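SusD-like protein BACOVA_02651 (Bacteroides ovatus, PDB 5E75) binds polysaccharide at the outer-membrane surface and probably mediates capture of xyloglucan before its transport into the periplasm for degradation. Local coordinates at residues A67-S73 with L495-S500; Y191-S195 with D207-A211; A215-C219 with V363-Y367; L263-F268 with P329-P335; F268-V272 with G320-K324. All coordinates share one frame. Residues are numbered along the deposited sequence.

Interaction 1: residues A67-S73 with L495-S500; sequences ALDENLS and LPYPES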
# COMPACT_ATOMS: atom_id res chain seq x y z
N ALA A 67 2.69 -19.94 -10.33
CA ALA A 67 3.28 -20.21 -9.02
C ALA A 67 4.79 -20.02 -8.97
O ALA A 67 5.35 -19.87 -7.88
CB ALA A 67 2.93 -21.61 -8.58
N LEU A 68 5.45 -20.01 -10.13
CA LEU A 68 6.90 -19.80 -10.20
C LEU A 68 7.33 -18.33 -10.13
O LEU A 68 8.52 -18.04 -10.04
CB LEU A 68 7.47 -20.42 -11.48
CG LEU A 68 7.97 -21.86 -11.38
CD1 LEU A 68 8.42 -22.31 -12.76
CD2 LEU A 68 9.11 -22.03 -10.36
N ASP A 69 6.38 -17.42 -10.18
CA ASP A 69 6.69 -16.00 -10.24
C ASP A 69 7.57 -15.54 -9.07
O ASP A 69 7.27 -15.78 -7.89
CB ASP A 69 5.39 -15.20 -10.27
CG ASP A 69 5.58 -13.81 -10.79
OD1 ASP A 69 6.14 -12.98 -10.06
OD2 ASP A 69 5.15 -13.55 -11.94
N GLU A 70 8.66 -14.84 -9.40
CA GLU A 70 9.62 -14.39 -8.39
C GLU A 70 9.01 -13.39 -7.41
O GLU A 70 9.45 -13.27 -6.27
CB GLU A 70 10.86 -13.79 -9.07
CG GLU A 70 10.61 -12.52 -9.87
CD GLU A 70 10.31 -12.78 -11.34
OE1 GLU A 70 9.84 -13.89 -11.68
OE2 GLU A 70 10.56 -11.87 -12.16
N ASN A 71 7.98 -12.68 -7.83
CA ASN A 71 7.34 -11.75 -6.92
C ASN A 71 6.61 -12.46 -5.79
O ASN A 71 6.52 -11.92 -4.69
CB ASN A 71 6.36 -10.85 -7.68
CG ASN A 71 7.07 -9.89 -8.59
OD1 ASN A 71 7.75 -8.98 -8.13
ND2 ASN A 71 6.95 -10.11 -9.89
N LEU A 72 6.09 -13.66 -6.05
CA LEU A 72 5.41 -14.41 -5.00
C LEU A 72 6.41 -14.89 -3.95
O LEU A 72 6.15 -14.76 -2.77
CB LEU A 72 4.64 -15.60 -5.58
CG LEU A 72 3.53 -15.24 -6.57
CD1 LEU A 72 2.90 -16.52 -7.10
CD2 LEU A 72 2.49 -14.35 -5.92
N SER A 73 7.53 -15.44 -4.40
CA SER A 73 8.53 -15.94 -3.46
C SER A 73 9.17 -14.77 -2.70
O SER A 73 9.40 -14.86 -1.50
CB SER A 73 9.55 -16.80 -4.19
OG SER A 73 10.09 -16.11 -5.28
N LEU A 495 -3.69 -15.23 -4.84
CA LEU A 495 -2.52 -15.73 -5.56
C LEU A 495 -2.09 -17.11 -5.06
O LEU A 495 -2.38 -17.48 -3.95
CB LEU A 495 -1.39 -14.72 -5.42
CG LEU A 495 -1.63 -13.48 -6.31
CD1 LEU A 495 -0.89 -12.22 -5.86
CD2 LEU A 495 -1.28 -13.81 -7.75
N PRO A 496 -1.41 -17.88 -5.92
CA PRO A 496 -0.94 -19.21 -5.51
C PRO A 496 0.23 -19.11 -4.55
O PRO A 496 0.95 -18.11 -4.54
CB PRO A 496 -0.50 -19.85 -6.83
CG PRO A 496 -0.18 -18.73 -7.72
CD PRO A 496 -1.06 -17.57 -7.31
N TYR A 497 0.41 -20.14 -3.72
CA TYR A 497 1.58 -20.21 -2.85
C TYR A 497 2.81 -20.37 -3.75
O TYR A 497 2.72 -20.98 -4.81
CB TYR A 497 1.44 -21.36 -1.84
CG TYR A 497 0.27 -21.14 -0.91
CD1 TYR A 497 0.32 -20.16 0.07
CD2 TYR A 497 -0.90 -21.85 -1.06
CE1 TYR A 497 -0.77 -19.92 0.90
CE2 TYR A 497 -1.99 -21.62 -0.25
CZ TYR A 497 -1.92 -20.65 0.72
OH TYR A 497 -3.02 -20.43 1.51
N PRO A 498 3.95 -19.80 -3.34
CA PRO A 498 5.11 -19.85 -4.23
C PRO A 498 5.60 -21.28 -4.40
O PRO A 498 5.71 -22.00 -3.41
CB PRO A 498 6.17 -19.01 -3.48
CG PRO A 498 5.40 -18.22 -2.45
CD PRO A 498 4.23 -19.06 -2.09
N GLU A 499 5.90 -21.69 -5.63
CA GLU A 499 6.20 -23.08 -5.93
C GLU A 499 7.36 -23.63 -5.10
O GLU A 499 7.27 -24.74 -4.59
CB GLU A 499 6.48 -23.29 -7.42
CG GLU A 499 6.86 -24.74 -7.76
CD GLU A 499 6.87 -25.03 -9.25
OE1 GLU A 499 5.87 -24.72 -9.93
OE2 GLU A 499 7.88 -25.57 -9.73
N SER A 500 8.42 -22.84 -4.93
CA SER A 500 9.58 -23.31 -4.18
C SER A 500 9.22 -23.59 -2.72
O SER A 500 9.74 -24.53 -2.11
CB SER A 500 10.72 -22.30 -4.27
OG SER A 500 10.33 -21.03 -3.78

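Interaction 2: residues Y191-S195 with D207-A211; sequences YLARS and DLELA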
# COMPACT_ATOMS: atom_id res chain seq x y z
N TYR A 191 -10.91 -4.45 11.41
CA TYR A 191 -12.31 -4.71 11.74
C TYR A 191 -13.23 -4.43 10.55
O TYR A 191 -14.15 -5.21 10.28
CB TYR A 191 -12.74 -3.90 12.96
CG TYR A 191 -12.38 -4.52 14.29
CD1 TYR A 191 -12.84 -5.79 14.64
CD2 TYR A 191 -11.58 -3.85 15.18
CE1 TYR A 191 -12.52 -6.37 15.84
CE2 TYR A 191 -11.27 -4.42 16.42
CZ TYR A 191 -11.73 -5.68 16.72
OH TYR A 191 -11.43 -6.27 17.95
N LEU A 192 -12.98 -3.34 9.83
CA LEU A 192 -13.79 -3.08 8.64
C LEU A 192 -13.63 -4.19 7.61
O LEU A 192 -14.62 -4.66 7.02
CB LEU A 192 -13.45 -1.72 8.02
CG LEU A 192 -14.23 -1.34 6.75
CD1 LEU A 192 -15.74 -1.27 7.01
CD2 LEU A 192 -13.70 -0.04 6.19
N ALA A 193 -12.39 -4.65 7.40
CA ALA A 193 -12.14 -5.73 6.46
C ALA A 193 -12.81 -7.03 6.89
O ALA A 193 -13.33 -7.77 6.05
CB ALA A 193 -10.62 -5.96 6.28
N ARG A 194 -12.80 -7.32 8.19
CA ARG A 194 -13.42 -8.55 8.67
C ARG A 194 -14.96 -8.50 8.58
O ARG A 194 -15.60 -9.54 8.38
CB ARG A 194 -12.98 -8.87 10.10
CG ARG A 194 -13.36 -10.30 10.50
CD ARG A 194 -12.88 -10.72 11.87
NE ARG A 194 -13.60 -10.05 12.94
CZ ARG A 194 -13.46 -10.34 14.22
NH1 ARG A 194 -12.61 -11.29 14.59
NH2 ARG A 194 -14.17 -9.67 15.12
N SER A 195 -15.52 -7.30 8.72
CA SER A 195 -16.97 -7.17 8.90
C SER A 195 -17.76 -7.90 7.81
O SER A 195 -18.73 -8.58 8.12
CB SER A 195 -17.39 -5.70 8.99
OG SER A 195 -17.23 -5.02 7.76
N ASP A 207 -18.45 -5.62 14.21
CA ASP A 207 -17.18 -5.20 13.63
C ASP A 207 -17.26 -3.78 13.08
O ASP A 207 -16.29 -3.03 13.21
CB ASP A 207 -16.73 -6.17 12.52
CG ASP A 207 -16.18 -7.50 13.05
OD1 ASP A 207 -15.97 -7.67 14.28
OD2 ASP A 207 -15.91 -8.37 12.21
N LEU A 208 -18.40 -3.39 12.49
CA LEU A 208 -18.58 -2.01 12.03
C LEU A 208 -18.46 -1.03 13.19
O LEU A 208 -17.83 0.02 13.09
CB LEU A 208 -19.91 -1.83 11.31
CG LEU A 208 -20.02 -2.45 9.91
CD1 LEU A 208 -21.46 -2.34 9.43
CD2 LEU A 208 -19.07 -1.74 8.95
N GLU A 209 -19.09 -1.38 14.31
CA GLU A 209 -19.05 -0.52 15.48
C GLU A 209 -17.62 -0.37 15.98
O GLU A 209 -17.19 0.73 16.29
CB GLU A 209 -19.97 -1.08 16.57
CG GLU A 209 -19.94 -0.30 17.87
CD GLU A 209 -20.35 1.15 17.72
OE1 GLU A 209 -21.10 1.46 16.76
OE2 GLU A 209 -19.92 1.98 18.54
N LEU A 210 -16.89 -1.48 16.08
CA LEU A 210 -15.50 -1.41 16.50
C LEU A 210 -14.62 -0.60 15.53
O LEU A 210 -13.81 0.21 15.97
CB LEU A 210 -14.94 -2.82 16.69
CG LEU A 210 -15.49 -3.55 17.93
CD1 LEU A 210 -15.24 -5.05 17.83
CD2 LEU A 210 -14.87 -2.98 19.17
N ALA A 211 -14.80 -0.78 14.23
CA ALA A 211 -14.08 0.02 13.24
C ALA A 211 -14.36 1.51 13.45
O ALA A 211 -13.46 2.35 13.40
CB ALA A 211 -14.47 -0.41 11.85

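Interaction 3: residues A215-C219 with V363-Y367; sequences ASDVC and VYLTY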
# COMPACT_ATOMS: atom_id res chain seq x y z
N ALA A 215 -11.48 4.16 14.51
CA ALA A 215 -11.19 5.19 13.53
C ALA A 215 -11.60 6.57 14.04
O ALA A 215 -10.87 7.54 13.87
CB ALA A 215 -11.88 4.88 12.19
N SER A 216 -12.76 6.67 14.70
CA SER A 216 -13.21 7.96 15.20
C SER A 216 -12.26 8.51 16.25
O SER A 216 -11.99 9.70 16.30
CB SER A 216 -14.64 7.90 15.75
OG SER A 216 -14.72 7.07 16.88
N ASP A 217 -11.72 7.62 17.09
CA ASP A 217 -10.76 8.04 18.12
C ASP A 217 -9.55 8.71 17.44
O ASP A 217 -9.14 9.82 17.80
CB ASP A 217 -10.37 6.82 18.95
CG ASP A 217 -9.54 7.17 20.18
OD1 ASP A 217 -9.55 8.33 20.63
OD2 ASP A 217 -8.89 6.23 20.69
N VAL A 218 -9.00 8.07 16.41
CA VAL A 218 -7.87 8.66 15.69
C VAL A 218 -8.26 9.98 15.03
O VAL A 218 -7.56 10.99 15.16
CB VAL A 218 -7.33 7.68 14.63
CG1 VAL A 218 -6.19 8.32 13.84
CG2 VAL A 218 -6.85 6.38 15.28
N CYS A 219 -9.36 9.99 14.30
CA CYS A 219 -9.77 11.17 13.57
C CYS A 219 -10.06 12.36 14.48
O CYS A 219 -9.63 13.48 14.21
CB CYS A 219 -11.01 10.86 12.72
SG CYS A 219 -10.73 9.67 11.38
N VAL A 363 -7.34 6.52 7.41
CA VAL A 363 -8.21 6.39 8.57
C VAL A 363 -9.49 7.22 8.34
O VAL A 363 -10.57 6.77 8.72
CB VAL A 363 -7.49 6.77 9.89
CG1 VAL A 363 -8.36 6.45 11.07
CG2 VAL A 363 -6.17 6.03 10.02
N TYR A 364 -9.36 8.39 7.73
CA TYR A 364 -10.54 9.20 7.41
C TYR A 364 -11.50 8.43 6.52
O TYR A 364 -12.71 8.38 6.77
CB TYR A 364 -10.15 10.52 6.71
CG TYR A 364 -9.56 11.62 7.59
CD1 TYR A 364 -9.09 11.35 8.87
CD2 TYR A 364 -9.49 12.94 7.15
CE1 TYR A 364 -8.57 12.37 9.67
CE2 TYR A 364 -8.98 13.93 7.93
CZ TYR A 364 -8.51 13.65 9.19
OH TYR A 364 -8.04 14.71 9.94
N LEU A 365 -10.98 7.84 5.45
CA LEU A 365 -11.83 7.12 4.52
C LEU A 365 -12.38 5.83 5.11
O LEU A 365 -13.50 5.43 4.82
CB LEU A 365 -11.10 6.85 3.19
CG LEU A 365 -10.72 8.10 2.39
CD1 LEU A 365 -9.91 7.72 1.17
CD2 LEU A 365 -11.93 8.86 1.96
N THR A 366 -11.58 5.17 5.95
CA THR A 366 -12.03 3.96 6.66
C THR A 366 -13.19 4.29 7.60
O THR A 366 -14.18 3.55 7.66
CB THR A 366 -10.85 3.32 7.44
OG1 THR A 366 -9.90 2.83 6.50
CG2 THR A 366 -11.28 2.14 8.32
N TYR A 367 -13.08 5.39 8.32
CA TYR A 367 -14.16 5.82 9.19
C TYR A 367 -15.44 6.05 8.37
O TYR A 367 -16.52 5.58 8.74
CB TYR A 367 -13.75 7.09 9.93
CG TYR A 367 -14.72 7.61 10.97
CD1 TYR A 367 -15.64 6.78 11.60
CD2 TYR A 367 -14.71 8.95 11.33
CE1 TYR A 367 -16.53 7.26 12.55
CE2 TYR A 367 -15.59 9.44 12.28
CZ TYR A 367 -16.50 8.59 12.88
OH TYR A 367 -17.38 9.10 13.82
O HOH W 1 -7.50 13.93 12.42

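Interaction 4: residues L263-F268 with P329-P335; sequences LSDLAF and PIKKGVP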
# COMPACT_ATOMS: atom_id res chain seq x y z
N LEU A 263 13.77 3.12 -6.96
CA LEU A 263 13.91 4.36 -7.75
C LEU A 263 13.95 4.09 -9.26
O LEU A 263 13.21 4.70 -10.04
CB LEU A 263 15.16 5.14 -7.30
CG LEU A 263 15.46 6.59 -7.74
CD1 LEU A 263 16.03 6.68 -9.14
CD2 LEU A 263 14.23 7.45 -7.62
N SER A 264 14.82 3.17 -9.66
CA SER A 264 15.09 2.96 -11.07
C SER A 264 13.97 2.20 -11.78
O SER A 264 13.79 2.33 -13.00
CB SER A 264 16.43 2.23 -11.23
OG SER A 264 17.49 3.02 -10.72
N ASP A 265 13.20 1.43 -11.02
CA ASP A 265 12.08 0.68 -11.59
C ASP A 265 10.81 1.53 -11.73
O ASP A 265 9.90 1.15 -12.46
CB ASP A 265 11.79 -0.56 -10.76
CG ASP A 265 12.84 -1.66 -10.97
OD1 ASP A 265 12.86 -2.26 -12.06
OD2 ASP A 265 13.63 -1.91 -10.05
N LEU A 266 10.77 2.67 -11.04
CA LEU A 266 9.63 3.58 -11.10
C LEU A 266 9.86 4.74 -12.07
O LEU A 266 8.95 5.17 -12.77
CB LEU A 266 9.32 4.15 -9.71
CG LEU A 266 8.97 3.14 -8.61
CD1 LEU A 266 8.74 3.86 -7.29
CD2 LEU A 266 7.74 2.32 -8.99
N ALA A 267 11.09 5.25 -12.12
CA ALA A 267 11.42 6.42 -12.94
C ALA A 267 11.60 6.06 -14.42
O ALA A 267 12.34 5.15 -14.75
CB ALA A 267 12.68 7.13 -12.39
N PHE A 268 10.92 6.80 -15.29
CA PHE A 268 10.85 6.47 -16.72
C PHE A 268 12.01 7.05 -17.54
O PHE A 268 12.28 6.57 -18.65
CB PHE A 268 9.52 6.96 -17.32
CG PHE A 268 9.49 8.43 -17.65
CD1 PHE A 268 9.30 9.38 -16.66
CD2 PHE A 268 9.64 8.85 -18.96
CE1 PHE A 268 9.26 10.74 -16.98
CE2 PHE A 268 9.61 10.20 -19.27
CZ PHE A 268 9.42 11.14 -18.28
N PRO A 329 3.80 8.11 -17.31
CA PRO A 329 4.74 7.48 -16.38
C PRO A 329 4.51 7.90 -14.93
O PRO A 329 3.87 8.92 -14.62
CB PRO A 329 6.10 7.93 -16.92
CG PRO A 329 5.84 9.21 -17.68
CD PRO A 329 4.46 9.05 -18.24
N ILE A 330 5.07 7.10 -14.03
CA ILE A 330 4.87 7.29 -12.61
C ILE A 330 5.55 8.58 -12.12
O ILE A 330 6.73 8.83 -12.42
CB ILE A 330 5.41 6.06 -11.83
CG1 ILE A 330 4.67 4.78 -12.22
CG2 ILE A 330 5.35 6.30 -10.33
CD1 ILE A 330 5.36 3.51 -11.77
N LYS A 331 4.83 9.37 -11.34
CA LYS A 331 5.41 10.49 -10.58
C LYS A 331 5.58 10.16 -9.10
O LYS A 331 6.60 10.49 -8.50
CB LYS A 331 4.57 11.76 -10.73
CG LYS A 331 4.97 12.91 -9.75
CD LYS A 331 6.38 13.43 -9.97
CE LYS A 331 6.89 14.20 -8.76
NZ LYS A 331 7.17 13.28 -7.63
N LYS A 332 4.60 9.52 -8.48
CA LYS A 332 4.70 9.17 -7.07
C LYS A 332 5.75 8.11 -6.82
O LYS A 332 5.65 7.01 -7.36
CB LYS A 332 3.36 8.71 -6.53
CG LYS A 332 3.35 8.57 -5.02
CD LYS A 332 1.98 8.16 -4.47
CE LYS A 332 0.90 9.22 -4.67
NZ LYS A 332 -0.43 8.73 -4.16
N GLY A 333 6.75 8.43 -6.00
CA GLY A 333 7.92 7.58 -5.83
C GLY A 333 9.11 8.00 -6.68
O GLY A 333 10.17 7.36 -6.60
N VAL A 334 8.95 9.06 -7.46
CA VAL A 334 10.00 9.57 -8.34
C VAL A 334 10.24 11.00 -7.86
O VAL A 334 9.56 11.95 -8.28
CB VAL A 334 9.52 9.51 -9.81
CG1 VAL A 334 10.54 10.15 -10.76
CG2 VAL A 334 9.28 8.08 -10.20
N PRO A 335 11.20 11.18 -6.94
CA PRO A 335 11.32 12.45 -6.22
C PRO A 335 12.21 13.49 -6.90
O PRO A 335 12.45 14.56 -6.33
CB PRO A 335 11.94 12.01 -4.90
CG PRO A 335 12.83 10.89 -5.28
CD PRO A 335 12.07 10.14 -6.35
O HOH W 2 6.91 4.99 -15.01
O HOH W 3 8.45 7.61 -14.05

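Interaction 5: residues F268-V272 with G320-K324; sequences FSTEV and GYTYK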
# COMPACT_ATOMS: atom_id res chain seq x y z
N PHE A 268 10.92 6.80 -15.29
CA PHE A 268 10.85 6.47 -16.72
C PHE A 268 12.01 7.05 -17.54
O PHE A 268 12.28 6.57 -18.65
CB PHE A 268 9.52 6.96 -17.32
CG PHE A 268 9.49 8.43 -17.65
CD1 PHE A 268 9.30 9.38 -16.66
CD2 PHE A 268 9.64 8.85 -18.96
CE1 PHE A 268 9.26 10.74 -16.98
CE2 PHE A 268 9.61 10.20 -19.27
CZ PHE A 268 9.42 11.14 -18.28
N SER A 269 12.67 8.06 -17.00
CA SER A 269 13.70 8.78 -17.75
C SER A 269 14.66 9.52 -16.84
O SER A 269 14.27 10.07 -15.80
CB SER A 269 13.05 9.80 -18.66
OG SER A 269 14.05 10.64 -19.24
N THR A 270 15.92 9.58 -17.25
CA THR A 270 16.92 10.34 -16.52
C THR A 270 16.58 11.83 -16.43
O THR A 270 17.13 12.54 -15.59
CB THR A 270 18.31 10.19 -17.14
OG1 THR A 270 18.26 10.63 -18.51
CG2 THR A 270 18.76 8.76 -17.10
N GLU A 271 15.65 12.29 -17.26
CA GLU A 271 15.25 13.69 -17.20
C GLU A 271 14.54 14.05 -15.89
O GLU A 271 14.44 15.23 -15.55
CB GLU A 271 14.38 14.05 -18.40
CG GLU A 271 12.96 13.50 -18.36
CD GLU A 271 12.30 13.40 -19.74
OE1 GLU A 271 12.81 12.63 -20.59
OE2 GLU A 271 11.28 14.07 -19.98
N VAL A 272 14.05 13.04 -15.15
CA VAL A 272 13.41 13.28 -13.85
C VAL A 272 14.16 12.62 -12.69
O VAL A 272 13.62 12.48 -11.60
CB VAL A 272 11.91 12.85 -13.84
CG1 VAL A 272 11.13 13.72 -14.82
CG2 VAL A 272 11.74 11.37 -14.15
N GLY A 320 12.14 24.08 -12.94
CA GLY A 320 11.02 23.15 -12.89
C GLY A 320 10.99 22.26 -14.12
O GLY A 320 11.79 22.43 -15.04
N TYR A 321 10.07 21.31 -14.12
CA TYR A 321 9.98 20.29 -15.15
C TYR A 321 8.59 20.20 -15.74
O TYR A 321 7.59 20.16 -15.01
CB TYR A 321 10.33 18.91 -14.57
CG TYR A 321 10.11 17.76 -15.53
CD1 TYR A 321 11.01 17.50 -16.54
CD2 TYR A 321 9.00 16.94 -15.43
CE1 TYR A 321 10.80 16.46 -17.43
CE2 TYR A 321 8.79 15.91 -16.29
CZ TYR A 321 9.68 15.67 -17.30
OH TYR A 321 9.44 14.63 -18.16
N THR A 322 8.52 20.16 -17.07
CA THR A 322 7.28 19.91 -17.78
C THR A 322 7.41 18.59 -18.51
O THR A 322 8.35 18.38 -19.28
CB THR A 322 7.01 21.01 -18.82
OG1 THR A 322 6.90 22.27 -18.16
CG2 THR A 322 5.74 20.73 -19.58
N TYR A 323 6.46 17.68 -18.29
CA TYR A 323 6.44 16.43 -19.04
C TYR A 323 5.91 16.69 -20.45
O TYR A 323 4.82 17.23 -20.62
CB TYR A 323 5.55 15.40 -18.33
CG TYR A 323 5.38 14.12 -19.11
CD1 TYR A 323 6.44 13.23 -19.27
CD2 TYR A 323 4.16 13.78 -19.67
CE1 TYR A 323 6.28 12.05 -19.99
CE2 TYR A 323 3.99 12.60 -20.36
CZ TYR A 323 5.05 11.74 -20.53
OH TYR A 323 4.88 10.58 -21.24
N LYS A 324 6.69 16.30 -21.45
CA LYS A 324 6.35 16.61 -22.84
C LYS A 324 6.08 15.36 -23.67
O LYS A 324 5.87 15.45 -24.89
CB LYS A 324 7.47 17.43 -23.48
CG LYS A 324 7.59 18.80 -22.82
CD LYS A 324 8.79 19.57 -23.31
CE LYS A 324 8.89 20.90 -22.60
NZ LYS A 324 9.99 21.74 -23.14
O HOH W 4 9.32 14.75 -21.66

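Interaction 1: residues A67-S73 with L495-S500
Two helix N-termini meet here in the SusD-type alpha-helical fold: segment 67-73 leads into helix 70-95, while segment 495-500, near the C-terminal end of the chain, leads into helix 499-504. Over 400 residues separate them in sequence. Asp69 and Pro498 are the N-cap residues of the two helices; Pro498 packs in the contact, whereas Asp69 caps its own helix without touching 495-500. Asp69 OD1 accepts from Asn71 N at 2.9 Å, a side-chain capping bond, and also from Asn71 ND2 at 3.0 Å. Pro498 has no side-chain acceptor; the NH of Glu499, first residue of its helix, donates across the contact to Ala67 O.

The apolar part centres on Leu72, whose CA-CB bond points toward 495-500. Its CD2 lies 3.9 Å from Leu495 CB, its CD1 3.8 Å from Pro496 CG, and its CB 4.2 Å from Pro498 CG. Ala67 CB adds a contact to Pro496 CB at 4.2 Å. Toward the surface, Leu68 CD2 comes within 3.8 Å of Glu499 OE2.

Trp128 NE1 donates to Pro496 O, and the rings of Trp128 and Tyr497 meet nearly parallel, while Tyr497 OH bonds to Pro130 O, so this proline-rich segment is also held by the residues that follow helix 103-125. The direct polar link between the segments is Glu499 N to Ala67 O, 2.9 Å with an N-H...O angle of 162°.

Interaction 2: residues Y191-S195 with D207-A211
Helices 180-195 and 205-221 form an antiparallel helical hairpin, consistent with the TPR-like helix pairs of SusD proteins. The local axes approach to 8.1 Å at 164° between their N-to-C directions, close enough for small residues to sit between them: Ala211 CB touches Tyr191 CB at 4.1 Å and Leu192 CB at 4.2 Å. Near the connection, Ser195 CB and Asp207 CB are 3.6 Å apart.

Rotamers decide how the larger side chains reach across. Tyr191, with chi1 in m, lays its ring along the partner helix so that Leu210, also m, covers one face: Leu210 CB stands 3.9 Å from the ring centroid, 13° off the normal, a CH-pi contact, and Leu210 CD1 is 3.6 Å from Tyr191 CE1. Leu192 is t,p and Leu208 m,t; although the CA-CB bond of Leu208 points away, its CD2 turns back to meet Leu192 CD1 at 3.9 Å. Ser195, in p, folds its hydroxyl onto its own helix, OG donating to Leu192 O at 2.7 Å.

Arg194 leaves its helix sideways, extended through chi1 and chi2, then bends at chi3 (p) to bring its guanidinium edge to Asp207. Its side chain also touches helix 151-168 at Phe155, Gln156 and Ile159. The salt bridge is two-pronged, with Arg194 NE to Asp207 OD2 at 2.9 Å and Arg194 NH2 to Asp207 OD1 at 2.8 Å.

Interaction 3: residues A215-C219 with V363-Y367
Ala215 opens the contact, its CB 3.7 Å from Tyr367 CB and 4.0 Å from Val363 CG1; this small residue lies where the two backbones come closest, 5.3 Å between Ala215 CA and Tyr367 CA. Ser216 follows with its CB over the face of the Tyr367 ring, 4.0 Å from the centroid, a CH-pi contact, while its OG bonds back to Arg212 O. Val218 sets its CB 3.9 Å from Val363 CG1. Cys219 ends the segment with its sulfur among three side chains: SG is 3.4 Å from Tyr364 CD1, 4.0 Å from Tyr367 CD2 and 4.0 Å from Val363 CG1, making oblique sulfur-aromatic contacts with both tyrosines. A water bridges the same end, donating to Cys219 O at 2.8 Å and accepting from Tyr364 OH at 2.7 Å. The local axes run 9.1 Å apart at 138°, a steeply inclined antiparallel pairing of helices 205-221 and 360-372, as expected within the alpha-helical core of a SusD-family protein.

Interaction 4: residues L263-F268 with P329-P335
The backbone of 263-268 is a short helical turn, 263-266, that ends as Ala267 leaves helical angles; in this SusD-family protein it packs against a type II beta turn, Lys331 to Val334, in the long loop between strands 321-322 and 355-359. The turn is closed by Val334 N to Lys331 O at 2.9 Å. Gly333 takes phi/psi of 98/-1, where a CB would be jammed against the preceding carbonyl and would also clash with Leu266 CD1, so its lack of a side chain serves both the turn and the contact. Two waters join the main chains. One is 3.0 Å from both Leu266 O and Ile330 N, accepting from the latter; the other lies 2.8 Å from Leu266 O and 2.7 Å from Ile330 O.

Among the side chains, Leu266 is the most deeply covered. Its CD2 meets Ile330 CD1 at 3.8 Å, its CB meets Val334 CG2 at 4.0 Å, and its CD1 lies 3.8 Å from Gly333 O. Leu263 CD2 touches Pro335 CD at 3.7 Å, and Ala267 CB touches Val334 CG1 at 4.0 Å. The CA-CB bond of Lys332 points away, and its NZ hydrogen-bonds to Gly416 O and forms a salt bridge with Glu418. At the other end, Pro329 packs on the Phe268 ring in a CH-pi contact, Pro329 CG standing 3.7 Å from the centroid and 13° off the ring normal.

Interaction 5: residues F268-V272 with G320-K324
A glutamate held by an ST turn, together with a small aromatic cluster, joins the loop after helix 263-266 to strand 321-322, which pairs antiparallel with strand 310-311. In the turn, Ser269 OG accepts from Glu271 N at 3.0 Å and donates to Glu271 OE1 at 2.7 Å, so the carboxylate is held in place with its other oxygen turned to the strand. There Tyr321 OH donates to Glu271 OE2 at 2.6 Å, and a water donates to Glu271 OE2 at 2.7 Å while accepting from Lys324 N at 3.1 Å.

Next to this polar link the side chains pack closely. Val272 CG1 sits over the face of the Tyr321 ring, 3.6 Å from the centroid, a CH-pi contact. Phe268 CZ lies 3.5 Å from Tyr321 OH, which approaches near the plane of the phenylalanine ring. Tyr323 turns its edge to the face of Phe268, with centroids 5.6 Å apart and planes at 80°; its own OH accepts from Ala327 N. Pro329 touches both Phe268 and Tyr323, extending the cluster. The combination is an ST turn tied through its glutamate to a strand tyrosine, beside an offset edge-to-face aromatic pair.

Overall arrangement
Interactions 2 and 3 share helix 205-221 and form one buried helical block, touching through Leu192 and Thr366; the first adds a salt bridge to its packing, the second sulfur-aromatic contacts and a water bridge. Interactions 4 and 5 share Phe268, whose ring meets Pro329 in one and the two tyrosines in the other. Interaction 4 is largely apolar with waters between backbones, whereas interaction 5, farther from the chain centre, includes an exposed glutamate. Interaction 1, partly buried, stands apart from both groups and joins distant parts of the sequence through a backbone hydrogen bond and proline-leucine packing; the other four are nested within its loop.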